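Local coordinates for protein acetate kinase (Entamoeba histolytica, PDB 4H0O) that probably interconverts acetate and acetyl phosphate by phosphoryl transfer, as a pyrophosphate-dependent acetate kinase of the ASKHA superfamily, at residues S14-F19 with I91-H96; I36-K41 with H57-Q62; S103-S108 with K117-C122; M336-W341 with V383-N388. All blocks are in the same frame, centred on the assembly; numbering follows the deposited sequence.

Contact 1 (S14-F19 with I91-H96)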
loop_
_atom_site.group_PDB
_atom_site.type_symbol
_atom_site.label_atom_id
_atom_site.label_comp_id
_atom_site.label_asym_id
_atom_site.label_seq_id
_atom_site.Cartn_x
_atom_site.Cartn_y
_atom_site.Cartn_z
ATOM N N SER B 14 43.601 9.576 -13.161
ATOM C CA SER B 14 43.240 8.192 -12.876
ATOM C C SER B 14 41.987 7.780 -13.640
ATOM O O SER B 14 40.985 8.495 -13.641
ATOM C CB SER B 14 43.030 7.991 -11.374
ATOM O OG SER B 14 44.258 8.063 -10.671
ATOM N N ASN B 15 42.051 6.623 -14.291
ATOM C CA ASN B 15 40.925 6.115 -15.060
ATOM C C ASN B 15 40.102 5.128 -14.236
ATOM O O ASN B 15 40.655 4.329 -13.474
ATOM C CB ASN B 15 41.408 5.449 -16.350
ATOM C CG ASN B 15 42.088 6.423 -17.294
ATOM O OD1 ASN B 15 41.710 7.592 -17.384
ATOM N ND2 ASN B 15 43.098 5.941 -18.008
ATOM N N VAL B 16 38.782 5.190 -14.385
ATOM C CA VAL B 16 37.891 4.262 -13.696
ATOM C C VAL B 16 37.042 3.507 -14.709
ATOM O O VAL B 16 36.351 4.117 -15.529
ATOM C CB VAL B 16 36.966 4.983 -12.691
ATOM C CG1 VAL B 16 36.089 3.979 -11.959
ATOM C CG2 VAL B 16 37.784 5.780 -11.695
ATOM N N LEU B 17 37.109 2.180 -14.656
ATOM C CA LEU B 17 36.314 1.334 -15.537
ATOM C C LEU B 17 34.990 0.971 -14.861
ATOM O O LEU B 17 34.982 0.378 -13.782
ATOM C CB LEU B 17 37.095 0.063 -15.883
ATOM C CG LEU B 17 36.376 -1.019 -16.694
ATOM C CD1 LEU B 17 35.949 -0.480 -18.046
ATOM C CD2 LEU B 17 37.258 -2.249 -16.864
ATOM N N ILE B 18 33.871 1.340 -15.483
ATOM C CA ILE B 18 32.556 0.958 -14.966
ATOM C C ILE B 18 31.892 -0.074 -15.875
ATOM O O ILE B 18 31.737 0.154 -17.077
ATOM C CB ILE B 18 31.613 2.176 -14.792
ATOM C CG1 ILE B 18 31.954 2.950 -13.517
ATOM C CG2 ILE B 18 30.157 1.736 -14.724
ATOM C CD1 ILE B 18 32.990 4.005 -13.719
ATOM N N PHE B 19 31.509 -1.210 -15.302
ATOM C CA PHE B 19 30.789 -2.231 -16.056
ATOM C C PHE B 19 29.284 -2.112 -15.846
ATOM O O PHE B 19 28.809 -2.042 -14.711
ATOM C CB PHE B 19 31.259 -3.630 -15.659
ATOM C CG PHE B 19 32.547 -4.049 -16.310
ATOM C CD1 PHE B 19 32.633 -4.167 -17.690
ATOM C CD2 PHE B 19 33.665 -4.348 -15.544
ATOM C CE1 PHE B 19 33.816 -4.559 -18.294
ATOM C CE2 PHE B 19 34.847 -4.745 -16.141
ATOM C CZ PHE B 19 34.924 -4.850 -17.518
ATOM N N ILE B 91 44.130 1.369 -16.025
ATOM C CA ILE B 91 42.946 1.396 -15.172
ATOM C C ILE B 91 43.304 1.307 -13.690
ATOM O O ILE B 91 43.952 0.352 -13.254
ATOM C CB ILE B 91 41.985 0.256 -15.561
ATOM C CG1 ILE B 91 41.504 0.453 -17.002
ATOM C CG2 ILE B 91 40.804 0.184 -14.602
ATOM C CD1 ILE B 91 40.918 -0.782 -17.623
ATOM N N ALA B 92 42.869 2.303 -12.923
ATOM C CA ALA B 92 43.180 2.378 -11.497
ATOM C C ALA B 92 42.062 1.813 -10.626
ATOM O O ALA B 92 42.306 1.362 -9.503
ATOM C CB ALA B 92 43.481 3.815 -11.097
ATOM N N PHE B 93 40.832 1.855 -11.137
ATOM C CA PHE B 93 39.674 1.381 -10.382
ATOM C C PHE B 93 38.612 0.730 -11.275
ATOM O O PHE B 93 38.403 1.148 -12.417
ATOM C CB PHE B 93 39.046 2.534 -9.591
ATOM C CG PHE B 93 39.970 3.158 -8.577
ATOM C CD1 PHE B 93 40.162 2.566 -7.338
ATOM C CD2 PHE B 93 40.637 4.341 -8.861
ATOM C CE1 PHE B 93 41.007 3.139 -6.400
ATOM C CE2 PHE B 93 41.484 4.920 -7.926
ATOM C CZ PHE B 93 41.668 4.318 -6.696
ATOM N N VAL B 94 37.945 -0.294 -10.749
ATOM C CA VAL B 94 36.826 -0.918 -11.452
ATOM C C VAL B 94 35.575 -0.856 -10.581
ATOM O O VAL B 94 35.592 -1.281 -9.422
ATOM C CB VAL B 94 37.121 -2.385 -11.836
ATOM C CG1 VAL B 94 36.050 -2.914 -12.777
ATOM C CG2 VAL B 94 38.478 -2.499 -12.497
ATOM N N GLY B 95 34.495 -0.313 -11.136
ATOM C CA GLY B 95 33.233 -0.242 -10.421
ATOM C C GLY B 95 32.250 -1.277 -10.933
ATOM O O GLY B 95 32.157 -1.511 -12.140
ATOM N N HIS B 96 31.519 -1.900 -10.013
ATOM C CA HIS B 96 30.525 -2.903 -10.373
ATOM C C HIS B 96 29.190 -2.599 -9.701
ATOM O O HIS B 96 29.138 -1.886 -8.699
ATOM C CB HIS B 96 30.995 -4.295 -9.955
ATOM C CG HIS B 96 32.286 -4.711 -10.576
ATOM N ND1 HIS B 96 32.356 -5.396 -11.771
ATOM C CD2 HIS B 96 33.570 -4.561 -10.158
ATOM C CE1 HIS B 96 33.619 -5.641 -12.068
ATOM N NE2 HIS B 96 34.374 -5.144 -11.103
#
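Phe19 and His96 run alongside each other in the same direction, their ring planes 29° apart but displaced until little of one ring covers the other; Phe19 CD2 and His96 CE1, 3.7 Å apart, make the touch. In both, CG is anti to the carbonyl carbon. Val94 CG1, anti to its backbone N (chi1 -170°), crosses obliquely to the same corner of the phenyl ring, 3.9 Å from Phe19 CD2, while Leu17 CG lies over one face of that ring toward its rim. Ile91 CG2 meets Leu17 CB at 3.9 Å. The backbones beneath belong to strands 16-21 and 93-98, parallel neighbours in the middle of the ribonuclease H-like sheet. Leu17 is gripped twice: its N donates to Phe93 O and its O accepts from Gly95 N, each bond 2.8 Å long and nearly along the C=O axis. Phe19 N continues the ladder to Gly95 O at 174°. At the N-terminal end of the pairing, Asn15 O takes Ala92 N at 3.1 Å and, weakly, Phe93 N. Helices 73-86 and 129-143 cover the face of Leu17, Phe19 and Val94, and Gln149 holds His96 NE2. On the face of Val16 and Phe93, both Val16 methyls approach Phe93 CB, and the Phe93 ring meets those of Phe402 and Phe404 at the C-terminus.

Contact 2 (I36-K41 with H57-Q62)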
loop_
_atom_site.group_PDB
_atom_site.type_symbol
_atom_site.label_atom_id
_atom_site.label_comp_id
_atom_site.label_asym_id
_atom_site.label_seq_id
_atom_site.Cartn_x
_atom_site.Cartn_y
_atom_site.Cartn_z
ATOM N N ILE B 36 34.139 10.897 -20.033
ATOM C CA ILE B 36 34.300 9.611 -20.703
ATOM C C ILE B 36 35.437 9.658 -21.723
ATOM O O ILE B 36 35.464 10.530 -22.592
ATOM C CB ILE B 36 32.998 9.200 -21.419
ATOM C CG1 ILE B 36 31.830 9.197 -20.430
ATOM C CG2 ILE B 36 33.152 7.839 -22.073
ATOM C CD1 ILE B 36 30.481 8.919 -21.066
ATOM N N VAL B 37 36.369 8.716 -21.611
ATOM C CA VAL B 37 37.503 8.638 -22.527
ATOM C C VAL B 37 37.382 7.423 -23.443
ATOM O O VAL B 37 37.929 7.407 -24.547
ATOM C CB VAL B 37 38.848 8.597 -21.767
ATOM C CG1 VAL B 37 39.020 9.853 -20.941
ATOM C CG2 VAL B 37 38.922 7.374 -20.870
ATOM N N CYS B 38 36.656 6.412 -22.973
ATOM C CA CYS B 38 36.428 5.197 -23.743
ATOM C C CYS B 38 35.121 4.546 -23.299
ATOM O O CYS B 38 34.747 4.631 -22.127
ATOM C CB CYS B 38 37.593 4.220 -23.557
ATOM S SG CYS B 38 37.648 2.866 -24.757
ATOM N N SER B 39 34.427 3.909 -24.240
ATOM C CA SER B 39 33.168 3.227 -23.953
ATOM C C SER B 39 32.903 2.173 -25.021
ATOM O O SER B 39 33.492 2.218 -26.103
ATOM C CB SER B 39 32.007 4.223 -23.902
ATOM O OG SER B 39 31.718 4.734 -25.191
ATOM N N GLY B 40 32.019 1.225 -24.728
ATOM C CA GLY B 40 31.744 0.169 -25.683
ATOM C C GLY B 40 30.574 -0.728 -25.343
ATOM O O GLY B 40 30.081 -0.728 -24.214
ATOM N N LYS B 41 30.129 -1.492 -26.337
ATOM C CA LYS B 41 29.041 -2.446 -26.168
ATOM C C LYS B 41 29.413 -3.745 -26.871
ATOM O O LYS B 41 29.933 -3.725 -27.989
ATOM C CB LYS B 41 27.739 -1.883 -26.751
ATOM C CG LYS B 41 27.344 -0.511 -26.214
ATOM C CD LYS B 41 26.144 0.068 -26.955
ATOM C CE LYS B 41 25.792 1.460 -26.439
ATOM N NZ LYS B 41 24.694 2.091 -27.227
ATOM N N HIS B 57 33.852 -0.236 -30.000
ATOM C CA HIS B 57 34.561 0.635 -29.075
ATOM C C HIS B 57 34.550 2.086 -29.546
ATOM O O HIS B 57 34.799 2.372 -30.719
ATOM C CB HIS B 57 35.996 0.149 -28.876
ATOM C CG HIS B 57 36.095 -1.165 -28.169
ATOM N ND1 HIS B 57 35.981 -1.286 -26.802
ATOM C CD2 HIS B 57 36.308 -2.418 -28.640
ATOM C CE1 HIS B 57 36.116 -2.555 -26.460
ATOM N NE2 HIS B 57 36.317 -3.262 -27.557
ATOM N N HIS B 58 34.241 2.993 -28.625
ATOM C CA HIS B 58 34.335 4.422 -28.888
ATOM C C HIS B 58 35.507 4.978 -28.085
ATOM O O HIS B 58 35.490 4.980 -26.851
ATOM C CB HIS B 58 33.019 5.130 -28.545
ATOM C CG HIS B 58 31.883 4.753 -29.451
ATOM N ND1 HIS B 58 30.607 5.267 -29.303
ATOM C CD2 HIS B 58 31.834 3.922 -30.511
ATOM C CE1 HIS B 58 29.828 4.759 -30.239
ATOM N NE2 HIS B 58 30.540 3.940 -30.987
ATOM N N LEU B 59 36.537 5.420 -28.801
ATOM C CA LEU B 59 37.794 5.833 -28.187
ATOM C C LEU B 59 38.322 7.105 -28.838
ATOM O O LEU B 59 38.651 7.108 -30.028
ATOM C CB LEU B 59 38.828 4.710 -28.308
ATOM C CG LEU B 59 40.271 5.011 -27.897
ATOM C CD1 LEU B 59 40.340 5.465 -26.448
ATOM C CD2 LEU B 59 41.156 3.790 -28.124
ATOM N N ASN B 60 38.386 8.174 -28.049
ATOM C CA ASN B 60 38.839 9.475 -28.526
ATOM C C ASN B 60 38.133 9.887 -29.809
ATOM O O ASN B 60 37.043 10.458 -29.779
ATOM C CB ASN B 60 40.355 9.468 -28.738
ATOM C CG ASN B 60 40.920 10.858 -28.952
ATOM O OD1 ASN B 60 40.400 11.839 -28.421
ATOM N ND2 ASN B 60 41.990 10.949 -29.732
ATOM N N GLY B 61 38.768 9.589 -30.935
ATOM C CA GLY B 61 38.223 9.899 -32.239
ATOM C C GLY B 61 36.955 9.173 -32.647
ATOM O O GLY B 61 35.923 9.812 -32.857
ATOM N N GLN B 62 37.015 7.855 -32.832
ATOM C CA GLN B 62 35.881 7.168 -33.455
ATOM C C GLN B 62 35.582 5.723 -33.039
ATOM O O GLN B 62 35.800 5.322 -31.896
ATOM C CB GLN B 62 36.004 7.239 -34.982
ATOM C CG GLN B 62 34.803 6.680 -35.729
ATOM C CD GLN B 62 34.884 6.920 -37.224
ATOM O OE1 GLN B 62 35.797 7.587 -37.708
ATOM N NE2 GLN B 62 33.925 6.373 -37.963
#
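Ser39 O is gripped twice from the facing strand: His58 N donates to it over 2.7 Å in an almost straight bond (176°), nearly along the C=O axis, and His57 CA adds a CA-H...O contact. The two strands, 36-44 and 54-59, form an antiparallel beta hairpin within the mixed sheet of the N-terminal part of the chain. Ser39 and His58 are its hydrogen-bonded pair here, closed by the return bond from Ser39 N to His58 O at 3.0 Å, which lies in the carbonyl plane but is more bent at the hydrogen. Non-hydrogen-bonded pairs flank it, Cys38 with Leu59 and Gly40 with His57. On the Ser39 face, OG sits between its own backbone N and carbonyl carbon (chi1 70°), and this turns Ser39 OG onto His58 CB, 3.6 Å away; the imidazole of His58 runs on to Glu56, which bonds its NE2. The other face looks toward helix 73-86. There the His57 ring stacks on Phe83, and Tyr28 OH bonds its ND1, so the buried imidazole is fixed from a face and by a nitrogen. Just beyond the pairing, Leu59 and Gln62 bond each other's backbones across a tight turn, weakly in one of the two directions, and the chain reverses into strand 62-67. Leu59 CG is anti to the backbone N, and with chi2 near 58° its methyl CD1 comes to 4.1 Å from Cys38 SG and 3.6 Å from Val37 O.

Contact 3 (S103-S108 with K117-C122)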
loop_
_atom_site.group_PDB
_atom_site.type_symbol
_atom_site.label_atom_id
_atom_site.label_comp_id
_atom_site.label_asym_id
_atom_site.label_seq_id
_atom_site.Cartn_x
_atom_site.Cartn_y
_atom_site.Cartn_z
ATOM N N SER B 103 21.001 -9.232 3.687
ATOM C CA SER B 103 21.151 -8.741 5.055
ATOM C C SER B 103 22.554 -8.218 5.370
ATOM O O SER B 103 22.705 -7.278 6.148
ATOM C CB SER B 103 20.763 -9.837 6.053
ATOM O OG SER B 103 21.515 -11.016 5.829
ATOM N N TYR B 104 23.576 -8.822 4.767
ATOM C CA TYR B 104 24.963 -8.484 5.093
ATOM C C TYR B 104 25.376 -7.075 4.666
ATOM O O TYR B 104 26.018 -6.353 5.429
ATOM C CB TYR B 104 25.935 -9.516 4.500
ATOM C CG TYR B 104 27.395 -9.203 4.756
ATOM C CD1 TYR B 104 27.996 -9.535 5.963
ATOM C CD2 TYR B 104 28.174 -8.577 3.787
ATOM C CE1 TYR B 104 29.329 -9.250 6.202
ATOM C CE2 TYR B 104 29.506 -8.288 4.018
ATOM C CZ TYR B 104 30.077 -8.628 5.225
ATOM O OH TYR B 104 31.402 -8.341 5.455
ATOM N N PHE B 105 25.016 -6.688 3.448
ATOM C CA PHE B 105 25.488 -5.422 2.898
ATOM C C PHE B 105 24.646 -4.207 3.313
ATOM O O PHE B 105 23.622 -3.900 2.695
ATOM C CB PHE B 105 25.610 -5.514 1.372
ATOM C CG PHE B 105 26.716 -6.426 0.901
ATOM C CD1 PHE B 105 28.014 -5.953 0.770
ATOM C CD2 PHE B 105 26.456 -7.750 0.574
ATOM C CE1 PHE B 105 29.034 -6.785 0.331
ATOM C CE2 PHE B 105 27.471 -8.586 0.134
ATOM C CZ PHE B 105 28.760 -8.101 0.013
ATOM N N LYS B 106 25.094 -3.528 4.367
ATOM C CA LYS B 106 24.503 -2.264 4.797
ATOM C C LYS B 106 25.236 -1.119 4.107
ATOM O O LYS B 106 24.764 0.020 4.081
ATOM C CB LYS B 106 24.593 -2.112 6.322
ATOM C CG LYS B 106 23.686 -3.057 7.109
ATOM C CD LYS B 106 24.481 -3.864 8.125
ATOM C CE LYS B 106 23.616 -4.929 8.792
ATOM N NZ LYS B 106 24.332 -6.237 8.907
ATOM N N LYS B 107 26.403 -1.436 3.554
ATOM C CA LYS B 107 27.188 -0.470 2.801
ATOM C C LYS B 107 27.707 -1.093 1.512
ATOM O O LYS B 107 27.961 -2.300 1.455
ATOM C CB LYS B 107 28.369 0.033 3.641
ATOM C CG LYS B 107 27.986 1.000 4.753
ATOM C CD LYS B 107 29.181 1.373 5.632
ATOM C CE LYS B 107 29.715 0.170 6.401
ATOM N NZ LYS B 107 30.647 0.568 7.500
ATOM N N SER B 108 27.864 -0.275 0.476
ATOM C CA SER B 108 28.618 -0.699 -0.695
ATOM C C SER B 108 30.048 -0.940 -0.222
ATOM O O SER B 108 30.446 -0.424 0.822
ATOM C CB SER B 108 28.574 0.366 -1.788
ATOM O OG SER B 108 27.272 0.478 -2.329
ATOM N N LYS B 117 32.820 -13.681 -0.923
ATOM C CA LYS B 117 32.130 -14.787 -0.266
ATOM C C LYS B 117 30.683 -14.417 0.070
ATOM O O LYS B 117 29.769 -15.227 -0.103
ATOM C CB LYS B 117 32.888 -15.188 1.004
ATOM C CG LYS B 117 32.145 -16.144 1.923
ATOM C CD LYS B 117 32.630 -15.989 3.359
ATOM C CE LYS B 117 32.598 -14.524 3.787
ATOM N NZ LYS B 117 33.075 -14.306 5.183
ATOM N N GLU B 118 30.480 -13.188 0.538
ATOM C CA GLU B 118 29.149 -12.720 0.909
ATOM C C GLU B 118 28.275 -12.426 -0.311
ATOM O O GLU B 118 27.065 -12.644 -0.278
ATOM C CB GLU B 118 29.238 -11.489 1.818
ATOM C CG GLU B 118 29.800 -11.767 3.211
ATOM C CD GLU B 118 28.865 -12.598 4.076
ATOM O OE1 GLU B 118 27.667 -12.710 3.738
ATOM O OE2 GLU B 118 29.331 -13.139 5.102
ATOM N N LEU B 119 28.892 -11.934 -1.382
ATOM C CA LEU B 119 28.184 -11.704 -2.640
ATOM C C LEU B 119 27.667 -13.022 -3.221
ATOM O O LEU B 119 26.567 -13.084 -3.780
ATOM C CB LEU B 119 29.092 -11.004 -3.656
ATOM C CG LEU B 119 29.427 -9.529 -3.415
ATOM C CD1 LEU B 119 30.497 -9.042 -4.388
ATOM C CD2 LEU B 119 28.176 -8.671 -3.532
ATOM N N LYS B 120 28.471 -14.071 -3.077
ATOM C CA LYS B 120 28.132 -15.404 -3.568
ATOM C C LYS B 120 26.853 -15.944 -2.932
ATOM O O LYS B 120 26.061 -16.620 -3.589
ATOM C CB LYS B 120 29.297 -16.361 -3.303
ATOM C CG LYS B 120 29.077 -17.790 -3.770
ATOM C CD LYS B 120 29.045 -17.887 -5.287
ATOM C CE LYS B 120 29.107 -19.341 -5.747
ATOM N NZ LYS B 120 28.024 -20.180 -5.155
ATOM N N GLU B 121 26.650 -15.637 -1.654
ATOM C CA GLU B 121 25.483 -16.128 -0.926
ATOM C C GLU B 121 24.209 -15.367 -1.299
ATOM O O GLU B 121 23.100 -15.793 -0.968
ATOM C CB GLU B 121 25.725 -16.055 0.585
ATOM C CG GLU B 121 27.008 -16.743 1.047
ATOM C CD GLU B 121 27.045 -18.225 0.705
ATOM O OE1 GLU B 121 26.063 -18.938 1.006
ATOM O OE2 GLU B 121 28.061 -18.677 0.134
ATOM N N CYS B 122 24.376 -14.248 -1.999
ATOM C CA CYS B 122 23.251 -13.408 -2.403
ATOM C C CYS B 122 22.720 -13.757 -3.791
ATOM O O CYS B 122 21.774 -13.135 -4.267
ATOM C CB CYS B 122 23.652 -11.931 -2.378
ATOM S SG CYS B 122 24.048 -11.283 -0.748
#
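Ser103 lies in the loop between strands 93-98 and 109-110, which folds against helix 113-120 and the residues that follow it, in the N-terminal ribonuclease H-like part; Ser103 O accepts a weak hydrogen bond from Lys106 NZ. Tyr104, with CG anti to the backbone N, presents a ring face to Glu118. With CG anti to the carbonyl carbon, Glu118 CG stands 3.5 Å from the Tyr104 centroid in a CH-pi contact, 9° off the ring normal; a bend at chi2 (-69°) lays the carboxylate flat over the ring, the planes only 10° apart. Lys117 NZ makes a long salt bridge to Glu118 OE2, which may temper the charge stacked on the phenol. Phe105 reaches deeper, and Tyr104 CD2 sits over the centre of one face of its ring. The tip meets the helix: Phe105 CZ is 3.6 Å from Leu119 CD2, the two side chains crossing at about a right angle, and Phe105 CE2 is 3.8 Å from Glu118 CB. Cys122 SG lies near the ring plane at one edge, Lys107 O in plane at another, by Phe105 CD1. At Ser108 the loop turns to strand 148-153, where Ser108 OG is hydrogen-bonded to Ile153 N.

Contact 4 (M336-W341 with V383-N388)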
loop_
_atom_site.group_PDB
_atom_site.type_symbol
_atom_site.label_atom_id
_atom_site.label_comp_id
_atom_site.label_asym_id
_atom_site.label_seq_id
_atom_site.Cartn_x
_atom_site.Cartn_y
_atom_site.Cartn_z
ATOM N N MET B 336 11.086 8.341 -16.798
ATOM C CA MET B 336 9.739 8.913 -16.802
ATOM C C MET B 336 9.617 10.177 -15.951
ATOM O O MET B 336 8.847 11.083 -16.285
ATOM C CB MET B 336 8.703 7.870 -16.372
ATOM C CG MET B 336 8.629 6.667 -17.311
ATOM S SD MET B 336 8.426 7.156 -19.042
ATOM C CE MET B 336 8.673 5.596 -19.893
ATOM N N GLY B 337 10.377 10.241 -14.863
ATOM C CA GLY B 337 10.361 11.403 -13.992
ATOM C C GLY B 337 10.977 12.627 -14.648
ATOM O O GLY B 337 10.557 13.757 -14.391
ATOM N N LEU B 338 11.968 12.397 -15.506
ATOM C CA LEU B 338 12.720 13.483 -16.127
ATOM C C LEU B 338 12.093 13.959 -17.435
ATOM O O LEU B 338 12.135 15.149 -17.748
ATOM C CB LEU B 338 14.161 13.038 -16.388
ATOM C CG LEU B 338 14.967 12.550 -15.184
ATOM C CD1 LEU B 338 16.269 11.909 -15.634
ATOM C CD2 LEU B 338 15.243 13.689 -14.209
ATOM N N GLU B 339 11.502 13.030 -18.184
ATOM C CA GLU B 339 11.132 13.292 -19.577
ATOM C C GLU B 339 9.634 13.182 -19.886
ATOM O O GLU B 339 9.247 13.134 -21.053
ATOM C CB GLU B 339 11.826 12.279 -20.497
ATOM C CG GLU B 339 13.334 12.176 -20.281
ATOM C CD GLU B 339 14.002 11.189 -21.224
ATOM O OE1 GLU B 339 13.294 10.567 -22.046
ATOM O OE2 GLU B 339 15.241 11.037 -21.145
ATOM N N VAL B 340 8.799 13.138 -18.851
ATOM C CA VAL B 340 7.350 13.024 -19.032
ATOM C C VAL B 340 6.659 14.051 -18.131
ATOM O O VAL B 340 6.342 13.758 -16.977
ATOM C CB VAL B 340 6.769 11.626 -18.746
ATOM C CG1 VAL B 340 5.280 11.589 -19.055
ATOM C CG2 VAL B 340 7.502 10.575 -19.560
ATOM N N TRP B 341 6.414 15.246 -18.665
ATOM C CA TRP B 341 5.876 16.347 -17.862
ATOM C C TRP B 341 4.430 16.139 -17.404
ATOM O O TRP B 341 4.012 16.708 -16.393
ATOM C CB TRP B 341 6.007 17.683 -18.605
ATOM C CG TRP B 341 5.156 17.787 -19.828
ATOM C CD1 TRP B 341 5.521 17.485 -21.107
ATOM C CD2 TRP B 341 3.798 18.237 -19.892
ATOM N NE1 TRP B 341 4.472 17.713 -21.964
ATOM C CE2 TRP B 341 3.400 18.176 -21.243
ATOM C CE3 TRP B 341 2.875 18.684 -18.938
ATOM C CZ2 TRP B 341 2.122 18.545 -21.667
ATOM C CZ3 TRP B 341 1.606 19.049 -19.358
ATOM C CH2 TRP B 341 1.241 18.978 -20.711
ATOM N N VAL B 383 9.567 21.641 -6.013
ATOM C CA VAL B 383 9.591 20.470 -6.886
ATOM C C VAL B 383 10.756 20.581 -7.864
ATOM O O VAL B 383 10.947 21.626 -8.494
ATOM C CB VAL B 383 8.276 20.324 -7.684
ATOM C CG1 VAL B 383 8.373 19.168 -8.672
ATOM C CG2 VAL B 383 7.104 20.109 -6.750
ATOM N N CYS B 384 11.540 19.515 -7.992
ATOM C CA CYS B 384 12.649 19.529 -8.935
ATOM C C CYS B 384 12.821 18.187 -9.630
ATOM O O CYS B 384 12.339 17.156 -9.151
ATOM C CB CYS B 384 13.951 19.919 -8.234
ATOM S SG CYS B 384 14.733 18.565 -7.336
ATOM N N VAL B 385 13.499 18.216 -10.772
ATOM C CA VAL B 385 13.931 17.002 -11.445
ATOM C C VAL B 385 15.434 16.888 -11.236
ATOM O O VAL B 385 16.145 17.896 -11.271
ATOM C CB VAL B 385 13.621 17.040 -12.955
ATOM C CG1 VAL B 385 12.147 16.790 -13.201
ATOM C CG2 VAL B 385 14.039 18.379 -13.558
ATOM N N ALA B 386 15.918 15.670 -11.005
ATOM C CA ALA B 386 17.341 15.457 -10.769
ATOM C C ALA B 386 17.852 14.242 -11.537
ATOM O O ALA B 386 17.349 13.132 -11.354
ATOM C CB ALA B 386 17.620 15.312 -9.282
ATOM N N PRO B 387 18.852 14.458 -12.407
ATOM C CA PRO B 387 19.469 13.420 -13.247
ATOM C C PRO B 387 20.087 12.284 -12.430
ATOM O O PRO B 387 20.629 12.532 -11.351
ATOM C CB PRO B 387 20.577 14.179 -13.981
ATOM C CG PRO B 387 20.122 15.598 -13.997
ATOM C CD PRO B 387 19.383 15.802 -12.707
ATOM N N ASN B 388 20.012 11.062 -12.952
ATOM C CA ASN B 388 20.581 9.897 -12.280
ATOM C C ASN B 388 21.174 8.892 -13.268
ATOM O O ASN B 388 20.897 7.693 -13.181
ATOM C CB ASN B 388 19.526 9.201 -11.411
ATOM C CG ASN B 388 18.379 8.630 -12.230
ATOM O OD1 ASN B 388 17.997 9.192 -13.259
ATOM N ND2 ASN B 388 17.831 7.502 -11.782
#
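Leu338 carries the contact with its two methyls. CD2 rests on the backbone side, 3.6 Å from Ala386 O and 3.9 Å from Val385 CB, while the other branch, Leu338 CD1, stands 4.0 Å from Asn388 OD1. CG anti to the carbonyl carbon (chi1 -57°), with chi2 at 169°, places the two methyls over residues 385-388. Val385 answers from its own side, with CG1 placed 3.6 Å from Gly337 O. The polar atoms touched by these methyls are satisfied by a second shell: Thr333 OG1 bonds Ala386 O and Arg344 NH1 bonds Gly337 O; the same NH1 also bonds Leu338 O. Asn388 is held by Ser187 OG at its ND2 and weakly by Asp334 N at its OD1, which fixes the turn of the amide. Its side chain is about 7 Å from those of Glu390 and His184, a predicted magnesium ligand and a predicted transition-state stabiliser. Strands 329-333 and 382-385 are parallel neighbours in the second sheet of this ASKHA kinase; helix 334-339 leaves the first and packs by Leu338 over Val385 and the residues after it, with helix 341-350 following and touching Val385 through Arg344.

Contacts 1 and 2 share the N-terminal mixed sheet, their centres 14 Å apart, with contact 2 nested in the loop that contact 1 closes. Contact 3 follows along the chain: its loop continues from strand 93-98 of contact 1, although the two centres are 21 Å apart. Contact 4 comes last and belongs to the second mixed sheet, its centre about 28 Å from those of contacts 1 and 2 and about 31 Å from that of contact 3, on the opposite side of the chain's centre from the latter. The set thus samples both sheets of the ASKHA kinase, and contacts 1 and 4 each adjoin a predicted magnesium ligand, Asn20 and Glu390 respectively.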